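Local coordinates for protein cysteine hydrolase (Vibrio cholerae, PDB 6V98) that acts as a type VI secretion system effector and is probably a cysteine hydrolase of the papain-like clan, delivered into other cells, at residues 1-5 and 50-54; 6-12 and 44-50; 80-84 and 96-100. One frame throughout, in Å; residues are numbered along the deposited sequence.

Contact 1. Residues 1-5 and 50-54; sequences SGNDD and INGET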
loop_
_atom_site.group_PDB
_atom_site.type_symbol
_atom_site.label_atom_id
_atom_site.label_comp_id
_atom_site.label_asym_id
_atom_site.label_seq_id
_atom_site.Cartn_x
_atom_site.Cartn_y
_atom_site.Cartn_z
ATOM N N SER A 1 -2.876 -12.441 -21.751
ATOM C CA SER A 1 -3.292 -11.081 -22.077
ATOM C C SER A 1 -2.098 -10.147 -22.260
ATOM O O SER A 1 -2.141 -9.225 -23.079
ATOM C CB SER A 1 -4.220 -10.528 -20.987
ATOM O OG SER A 1 -3.480 -10.084 -19.862
ATOM N N GLY A 2 -1.035 -10.390 -21.493
ATOM C CA GLY A 2 0.059 -9.443 -21.415
ATOM C C GLY A 2 -0.294 -8.135 -20.741
ATOM O O GLY A 2 0.455 -7.164 -20.878
ATOM N N ASN A 3 -1.420 -8.080 -20.027
ATOM C CA ASN A 3 -1.851 -6.854 -19.364
ATOM C C ASN A 3 -0.936 -6.553 -18.186
ATOM O O ASN A 3 -0.632 -7.444 -17.389
ATOM C CB ASN A 3 -3.298 -6.997 -18.888
ATOM C CG ASN A 3 -3.891 -5.690 -18.381
ATOM O OD1 ASN A 3 -3.704 -4.630 -18.985
ATOM N ND2 ASN A 3 -4.604 -5.760 -17.256
ATOM N N ASP A 4 -0.491 -5.296 -18.086
ATOM C CA ASP A 4 0.389 -4.880 -16.997
ATOM C C ASP A 4 -0.252 -5.144 -15.637
ATOM O O ASP A 4 -1.465 -5.030 -15.459
ATOM C CB ASP A 4 0.714 -3.389 -17.109
ATOM C CG ASP A 4 1.939 -3.113 -17.964
ATOM O OD1 ASP A 4 2.676 -4.063 -18.273
ATOM O OD2 ASP A 4 2.156 -1.943 -18.326
ATOM N N ASP A 5 0.589 -5.484 -14.658
ATOM C CA ASP A 5 0.131 -5.604 -13.288
ATOM C C ASP A 5 -0.163 -4.221 -12.713
ATOM O O ASP A 5 0.137 -3.186 -13.322
ATOM C CB ASP A 5 1.180 -6.325 -12.446
ATOM C CG ASP A 5 1.554 -7.675 -13.032
ATOM O OD1 ASP A 5 0.632 -8.470 -13.342
ATOM O OD2 ASP A 5 2.761 -7.937 -13.193
ATOM N N ILE A 50 -1.969 -6.217 -7.646
ATOM C CA ILE A 50 -2.928 -6.937 -8.483
ATOM C C ILE A 50 -2.226 -7.558 -9.684
ATOM O O ILE A 50 -1.487 -6.874 -10.401
ATOM C CB ILE A 50 -4.066 -6.027 -8.965
ATOM C CG1 ILE A 50 -4.803 -5.444 -7.765
ATOM C CG2 ILE A 50 -5.023 -6.834 -9.853
ATOM C CD1 ILE A 50 -5.715 -4.293 -8.124
ATOM N N ASN A 51 -2.472 -8.853 -9.900
ATOM C CA ASN A 51 -2.069 -9.539 -11.124
ATOM C C ASN A 51 -2.920 -9.056 -12.294
ATOM O O ASN A 51 -4.142 -9.245 -12.298
ATOM C CB ASN A 51 -2.226 -11.049 -10.956
ATOM C CG ASN A 51 -1.609 -11.828 -12.108
ATOM O OD1 ASN A 51 -1.970 -11.629 -13.265
ATOM N ND2 ASN A 51 -0.652 -12.697 -11.796
ATOM N N GLY A 52 -2.274 -8.446 -13.292
ATOM C CA GLY A 52 -3.004 -7.884 -14.420
ATOM C C GLY A 52 -3.644 -8.906 -15.337
ATOM O O GLY A 52 -4.542 -8.550 -16.110
ATOM N N GLU A 53 -3.202 -10.163 -15.278
ATOM C CA GLU A 53 -3.798 -11.241 -16.065
ATOM C C GLU A 53 -5.006 -11.861 -15.380
ATOM O O GLU A 53 -6.016 -12.132 -16.034
ATOM C CB GLU A 53 -2.774 -12.345 -16.322
ATOM C CG GLU A 53 -1.517 -11.891 -17.028
ATOM C CD GLU A 53 -1.553 -12.184 -18.505
ATOM O OE1 GLU A 53 -2.664 -12.402 -19.036
ATOM O OE2 GLU A 53 -0.469 -12.197 -19.130
ATOM N N THR A 54 -4.916 -12.102 -14.069
ATOM C CA THR A 54 -5.896 -12.907 -13.353
ATOM C C THR A 54 -6.753 -12.124 -12.373
ATOM O O THR A 54 -7.805 -12.628 -11.961
ATOM C CB THR A 54 -5.193 -14.024 -12.571
ATOM O OG1 THR A 54 -4.302 -13.432 -11.620
ATOM C CG2 THR A 54 -4.402 -14.914 -13.508
HETATM O O HOH W 1 0.508 -10.768 -14.992
#
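Glu53 reaches back to the start of the chain and holds Ser1 and Gly2 with its carboxylate. From CB the chain bends sharply at the next bond (chi2 -99°), which turns it toward the terminus; Glu53 CG passes Ser1 OG at 3.9 Å. Beyond CD the oxygens divide the work. Glu53 OE1 receives the terminal Ser1 N at 2.7 Å through its syn lone pair, a salt bridge. Ser1 OG donates to Glu53 OE1 at 2.6 Å from 75° above the carboxylate plane. Glu53 OE2 takes Gly2 N at 3.0 Å, also from above the plane. An acidic group suits a place where amino terminus and backbone N-H come together, although Ser1 is poorly ordered. Ser1 OG also accepts from Asn3 N, an ST turn. Asn3 ND2 then points at Gly52 O (3.0 Å), the oxygen lying almost in its amide plane. Asp5 OD1 uses its anti lone pair for Gly52 N at 2.9 Å, nearly straight at 172°. A CB on Gly52 would run into the carbonyl oxygens of Asn3 and Asp4; without one, Gly52 CA approaches Asp4 O at 3.4 Å in a CA-H...O contact. Asn51 OD1 accepts from Glu53 N, an Asx turn, and from Thr54 N. Thus the lead-in to strand 5-12 is laced to the loop joining strands 44-50 and 57-63, while Asp5 OD2 binds Phe122 N and Phe123 N, beyond strand 113-120, and Asp4 pairs with Lys121.

Contact 2. Residues 6-12 and 44-50; sequences FLIPVVF and HAGVILI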
loop_
_atom_site.group_PDB
_atom_site.type_symbol
_atom_site.label_atom_id
_atom_site.label_comp_id
_atom_site.label_asym_id
_atom_site.label_seq_id
_atom_site.Cartn_x
_atom_site.Cartn_y
_atom_site.Cartn_z
ATOM N N PHE A 6 -0.741 -4.215 -11.513
ATOM C CA PHE A 6 -1.103 -2.998 -10.805
ATOM C C PHE A 6 -0.422 -2.986 -9.447
ATOM O O PHE A 6 -0.417 -4.000 -8.741
ATOM C CB PHE A 6 -2.621 -2.882 -10.560
ATOM C CG PHE A 6 -3.475 -2.946 -11.806
ATOM C CD1 PHE A 6 -3.695 -4.149 -12.450
ATOM C CD2 PHE A 6 -4.105 -1.805 -12.286
ATOM C CE1 PHE A 6 -4.520 -4.211 -13.587
ATOM C CE2 PHE A 6 -4.926 -1.855 -13.422
ATOM C CZ PHE A 6 -5.124 -3.057 -14.068
ATOM N N LEU A 7 0.146 -1.838 -9.088
ATOM C CA LEU A 7 0.600 -1.565 -7.725
ATOM C C LEU A 7 -0.070 -0.269 -7.286
ATOM O O LEU A 7 0.100 0.771 -7.933
ATOM C CB LEU A 7 2.130 -1.454 -7.639
ATOM C CG LEU A 7 2.696 -1.585 -6.219
ATOM C CD1 LEU A 7 2.610 -3.046 -5.761
ATOM C CD2 LEU A 7 4.143 -1.083 -6.139
ATOM N N ILE A 8 -0.853 -0.341 -6.214
ATOM C CA ILE A 8 -1.651 0.791 -5.758
ATOM C C ILE A 8 -1.238 1.125 -4.333
ATOM O O ILE A 8 -1.825 0.589 -3.376
ATOM C CB ILE A 8 -3.156 0.490 -5.844
ATOM C CG1 ILE A 8 -3.512 -0.002 -7.247
ATOM C CG2 ILE A 8 -3.975 1.723 -5.478
ATOM C CD1 ILE A 8 -4.980 -0.352 -7.402
ATOM N N PRO A 9 -0.213 1.954 -4.149
ATOM C CA PRO A 9 0.031 2.544 -2.831
ATOM C C PRO A 9 -1.228 3.252 -2.371
ATOM O O PRO A 9 -1.853 3.990 -3.136
ATOM C CB PRO A 9 1.179 3.531 -3.090
ATOM C CG PRO A 9 1.874 3.003 -4.341
ATOM C CD PRO A 9 0.740 2.429 -5.167
ATOM N N VAL A 10 -1.617 3.013 -1.120
ATOM C CA VAL A 10 -2.796 3.653 -0.540
ATOM C C VAL A 10 -2.381 4.317 0.765
ATOM O O VAL A 10 -1.660 3.716 1.567
ATOM C CB VAL A 10 -3.951 2.650 -0.331
ATOM C CG1 VAL A 10 -4.465 2.159 -1.699
ATOM C CG2 VAL A 10 -3.518 1.464 0.518
ATOM N N VAL A 11 -2.806 5.563 0.964
ATOM C CA VAL A 11 -2.583 6.290 2.203
ATOM C C VAL A 11 -3.940 6.655 2.788
ATOM O O VAL A 11 -4.878 6.983 2.053
ATOM C CB VAL A 11 -1.716 7.549 1.974
ATOM C CG1 VAL A 11 -1.636 8.396 3.237
ATOM C CG2 VAL A 11 -0.302 7.140 1.512
ATOM N N PHE A 12 -4.044 6.566 4.109
ATOM C CA PHE A 12 -5.245 6.935 4.852
ATOM C C PHE A 12 -4.905 8.240 5.548
ATOM O O PHE A 12 -4.383 8.229 6.669
ATOM C CB PHE A 12 -5.611 5.844 5.863
ATOM C CG PHE A 12 -5.629 4.453 5.266
ATOM C CD1 PHE A 12 -4.512 3.627 5.356
ATOM C CD2 PHE A 12 -6.763 3.985 4.601
ATOM C CE1 PHE A 12 -4.525 2.357 4.796
ATOM C CE2 PHE A 12 -6.794 2.721 4.051
ATOM C CZ PHE A 12 -5.668 1.902 4.145
ATOM N N HIS A 44 -1.552 6.743 7.626
ATOM C CA HIS A 44 -0.988 5.401 7.517
ATOM C C HIS A 44 -0.978 5.000 6.045
ATOM O O HIS A 44 -1.719 5.552 5.231
ATOM C CB HIS A 44 -1.796 4.399 8.365
ATOM C CG HIS A 44 -1.387 2.967 8.183
ATOM N ND1 HIS A 44 -0.105 2.520 8.410
ATOM C CD2 HIS A 44 -2.101 1.883 7.799
ATOM C CE1 HIS A 44 -0.045 1.220 8.178
ATOM N NE2 HIS A 44 -1.243 0.810 7.798
ATOM N N ALA A 45 -0.125 4.039 5.690
ATOM C CA ALA A 45 0.029 3.666 4.293
ATOM C C ALA A 45 0.056 2.153 4.169
ATOM O O ALA A 45 0.500 1.457 5.082
ATOM C CB ALA A 45 1.316 4.253 3.679
ATOM N N GLY A 46 -0.434 1.656 3.030
ATOM C CA GLY A 46 -0.316 0.248 2.678
ATOM C C GLY A 46 -0.202 0.109 1.171
ATOM O O GLY A 46 -0.064 1.124 0.494
ATOM N N VAL A 47 -0.242 -1.105 0.621
ATOM C CA VAL A 47 -0.130 -1.252 -0.830
ATOM C C VAL A 47 -0.994 -2.417 -1.296
ATOM O O VAL A 47 -0.975 -3.500 -0.708
ATOM C CB VAL A 47 1.341 -1.416 -1.284
ATOM C CG1 VAL A 47 2.002 -2.644 -0.652
ATOM C CG2 VAL A 47 1.440 -1.427 -2.817
ATOM N N ILE A 48 -1.760 -2.178 -2.352
ATOM C CA ILE A 48 -2.507 -3.217 -3.040
ATOM C C ILE A 48 -1.698 -3.679 -4.235
ATOM O O ILE A 48 -1.175 -2.856 -4.994
ATOM C CB ILE A 48 -3.880 -2.698 -3.500
ATOM C CG1 ILE A 48 -4.689 -2.236 -2.291
ATOM C CG2 ILE A 48 -4.607 -3.794 -4.269
ATOM C CD1 ILE A 48 -6.022 -1.544 -2.660
ATOM N N LEU A 49 -1.623 -4.992 -4.428
ATOM C CA LEU A 49 -0.902 -5.587 -5.546
ATOM C C LEU A 49 -1.863 -6.458 -6.341
ATOM O O LEU A 49 -2.501 -7.347 -5.774
ATOM C CB LEU A 49 0.281 -6.425 -5.044
ATOM C CG LEU A 49 0.951 -7.303 -6.101
ATOM C CD1 LEU A 49 1.741 -6.443 -7.059
ATOM C CD2 LEU A 49 1.858 -8.332 -5.447
ATOM N N ILE A 50 -1.969 -6.217 -7.646
ATOM C CA ILE A 50 -2.928 -6.937 -8.483
ATOM C C ILE A 50 -2.226 -7.558 -9.684
ATOM O O ILE A 50 -1.487 -6.874 -10.401
ATOM C CB ILE A 50 -4.066 -6.027 -8.965
ATOM C CG1 ILE A 50 -4.803 -5.444 -7.765
ATOM C CG2 ILE A 50 -5.023 -6.834 -9.853
ATOM C CD1 ILE A 50 -5.715 -4.293 -8.124
#
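Two central strands of a seven-stranded antiparallel sheet meet here, 6-12 beside 44-50, in a register that runs from Phe6 opposite Ile50 to Phe12 opposite His44. Hydrogen-bonded pairs alternate with non-hydrogen-bonded ones; Ile8 N to Ile48 O measures 2.8 Å. Pro9, which lacks an N-H, fits a non-hydrogen-bonded position opposite Val47. Branched apolar residues suit the buried faces. On one, Leu7 CD1 lies between Val47 CG2 (3.6 Å) and Leu49 CD1 (3.7 Å), and Leu7, Pro9 and Val47 pack on helix 154-162. On the other, Ile8 and Ile48 abut at CB, and the side chains of Val10 and Ile48 cross at about a right angle, CG1 of the valine meeting CD1 of the isoleucine. Val10 CG2 lies against the backbone of Gly46, 3.5 Å from Gly46 O. At the far end His44 hydrogen-bonds Glu61 through NE2 and, weakly, the arsenic-modified Cys152 through ND1, consistent with a cysteine-histidine active site. With CG anti to the backbone N (chi1 173°), the His44 side chain runs beside that of Phe12, pointing the same way, the rings rim to rim with planes only 14° apart; His44 CD2 is 3.9 Å from Phe12 CD1.

Contact 3. Residues 80-84 and 96-100; sequences GVSNV and LLKVL
Of the flat groups here, the carbonyl of Ser82 is the one that meets the helix: a methyl of Val99, CG2, approaches Ser82 O from beyond the oxygen and well out of the carbonyl plane, at 3.2 Å. Aromatic rings play no part. This oxygen is buried by the contact without a polar partner in the model, and what it meets is a methyl group. Val99 is the centre of the contact. Its two branches diverge: CG2, beside the backbone N, also touches Val84 CG1 at 3.8 Å, the two side chains crossing at about a right angle, whereas CG1, anti to the backbone N (chi1 170°), approaches Val81 CB at 4.3 Å. A beta-branched residue therefore serves both ends of the loop at once, one methyl to each valine. Val84 CG1 looks on to Leu96 as well, with CD1 of that leucine 4.5 Å away, a looser touch one helical turn before Val99. At the solvent side Lys98 runs out fully extended, its aliphatic chain lying alongside Ser82. The closest point is Lys98 CE to Ser82 OG, 3.2 Å, while NZ is 3.7 Å from the same oxygen and makes no bond with it. The serine hydroxyl instead pairs with Glu102, one turn further along the helix, so a small polar residue suits the boundary between the apolar contacts and the charged helix surface. The loop 80-84, following strand 75-78, thereby drapes along helix 93-107. Val84 also reaches Ile50 of strand 44-50, Val99 touches Ile48 of that strand, and Leu96 packs on Leu199 of strand 198-202.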
loop_
_atom_site.group_PDB
_atom_site.type_symbol
_atom_site.label_atom_id
_atom_site.label_comp_id
_atom_site.label_asym_id
_atom_site.label_seq_id
_atom_site.Cartn_x
_atom_site.Cartn_y
_atom_site.Cartn_z
ATOM N N GLY A 80 -5.841 -10.409 4.109
ATOM C CA GLY A 80 -6.628 -11.002 3.041
ATOM C C GLY A 80 -7.679 -10.044 2.508
ATOM O O GLY A 80 -8.381 -9.403 3.297
ATOM N N VAL A 81 -7.780 -9.913 1.182
ATOM C CA VAL A 81 -8.791 -9.080 0.538
ATOM C C VAL A 81 -9.393 -9.849 -0.631
ATOM O O VAL A 81 -8.864 -10.869 -1.081
ATOM C CB VAL A 81 -8.238 -7.724 0.045
ATOM C CG1 VAL A 81 -7.831 -6.839 1.227
ATOM C CG2 VAL A 81 -7.065 -7.931 -0.913
ATOM N N SER A 82 -10.527 -9.351 -1.114
ATOM C CA SER A 82 -11.138 -9.941 -2.295
ATOM C C SER A 82 -10.257 -9.705 -3.515
ATOM O O SER A 82 -9.483 -8.747 -3.573
ATOM C CB SER A 82 -12.532 -9.353 -2.535
ATOM O OG SER A 82 -13.389 -9.580 -1.423
ATOM N N ASN A 83 -10.379 -10.591 -4.497
ATOM C CA ASN A 83 -9.774 -10.328 -5.791
ATOM C C ASN A 83 -10.641 -9.360 -6.584
ATOM O O ASN A 83 -11.852 -9.247 -6.366
ATOM C CB ASN A 83 -9.592 -11.621 -6.578
ATOM C CG ASN A 83 -8.605 -12.553 -5.914
ATOM O OD1 ASN A 83 -7.678 -12.103 -5.250
ATOM N ND2 ASN A 83 -8.805 -13.851 -6.082
ATOM N N VAL A 84 -10.014 -8.661 -7.519
ATOM C CA VAL A 84 -10.727 -7.763 -8.406
ATOM C C VAL A 84 -11.050 -8.494 -9.704
ATOM O O VAL A 84 -10.530 -9.571 -9.988
ATOM C CB VAL A 84 -9.930 -6.466 -8.681
ATOM C CG1 VAL A 84 -9.660 -5.725 -7.380
ATOM C CG2 VAL A 84 -8.618 -6.773 -9.414
ATOM N N LEU A 96 -13.090 -3.046 -7.505
ATOM C CA LEU A 96 -12.092 -2.282 -6.767
ATOM C C LEU A 96 -12.710 -1.624 -5.539
ATOM O O LEU A 96 -12.089 -1.587 -4.469
ATOM C CB LEU A 96 -11.442 -1.244 -7.686
ATOM C CG LEU A 96 -10.329 -0.434 -7.018
ATOM C CD1 LEU A 96 -9.256 -1.366 -6.548
ATOM C CD2 LEU A 96 -9.771 0.598 -7.988
ATOM N N LEU A 97 -13.946 -1.126 -5.662
ATOM C CA LEU A 97 -14.649 -0.571 -4.507
ATOM C C LEU A 97 -14.752 -1.584 -3.372
ATOM O O LEU A 97 -14.661 -1.219 -2.195
ATOM C CB LEU A 97 -16.060 -0.109 -4.903
ATOM C CG LEU A 97 -16.277 1.293 -5.473
ATOM C CD1 LEU A 97 -17.683 1.393 -6.075
ATOM C CD2 LEU A 97 -16.065 2.349 -4.394
ATOM N N LYS A 98 -14.976 -2.857 -3.701
ATOM C CA LYS A 98 -15.106 -3.870 -2.660
ATOM C C LYS A 98 -13.802 -4.031 -1.894
ATOM O O LYS A 98 -13.803 -4.155 -0.663
ATOM C CB LYS A 98 -15.536 -5.199 -3.277
ATOM C CG LYS A 98 -15.750 -6.304 -2.273
ATOM C CD LYS A 98 -16.279 -7.544 -2.949
ATOM C CE LYS A 98 -16.423 -8.668 -1.954
ATOM N NZ LYS A 98 -16.838 -9.918 -2.641
ATOM N N VAL A 99 -12.672 -4.002 -2.611
ATOM C CA VAL A 99 -11.363 -4.106 -1.977
ATOM C C VAL A 99 -11.058 -2.860 -1.164
ATOM O O VAL A 99 -10.483 -2.943 -0.074
ATOM C CB VAL A 99 -10.277 -4.349 -3.043
ATOM C CG1 VAL A 99 -8.866 -4.215 -2.433
ATOM C CG2 VAL A 99 -10.465 -5.717 -3.676
ATOM N N LEU A 100 -11.394 -1.681 -1.694
ATOM C CA LEU A 100 -11.066 -0.453 -0.982
ATOM C C LEU A 100 -11.831 -0.382 0.331
ATOM O O LEU A 100 -11.270 -0.025 1.372
ATOM C CB LEU A 100 -11.356 0.760 -1.861
ATOM C CG LEU A 100 -10.419 0.907 -3.077
ATOM C CD1 LEU A 100 -10.825 2.095 -3.946
ATOM C CD2 LEU A 100 -8.941 1.023 -2.635
#

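How the contacts relate
Contact 2 lies in the core, all its touching residues buried near the centre of the chain; contacts 1 and 3 are partly buried and lie further out. Contacts 1 and 2 join the same two chain regions, sharing Ile50: the ladder of backbone bonds in the strands gives way, past their ends, to carboxylates and amides that grip loop backbone. Contact 3 relies instead on methyl groups and connects with the face bearing Ile48 and Ile50, where Ile50 CG2 meets Val84 CG2 at 3.6 Å and Ile48 CD1 lies 3.9 Å from Val99 CG1. Helix 93-107 thus packs on one face of the sheet, and helix 154-162 on the other.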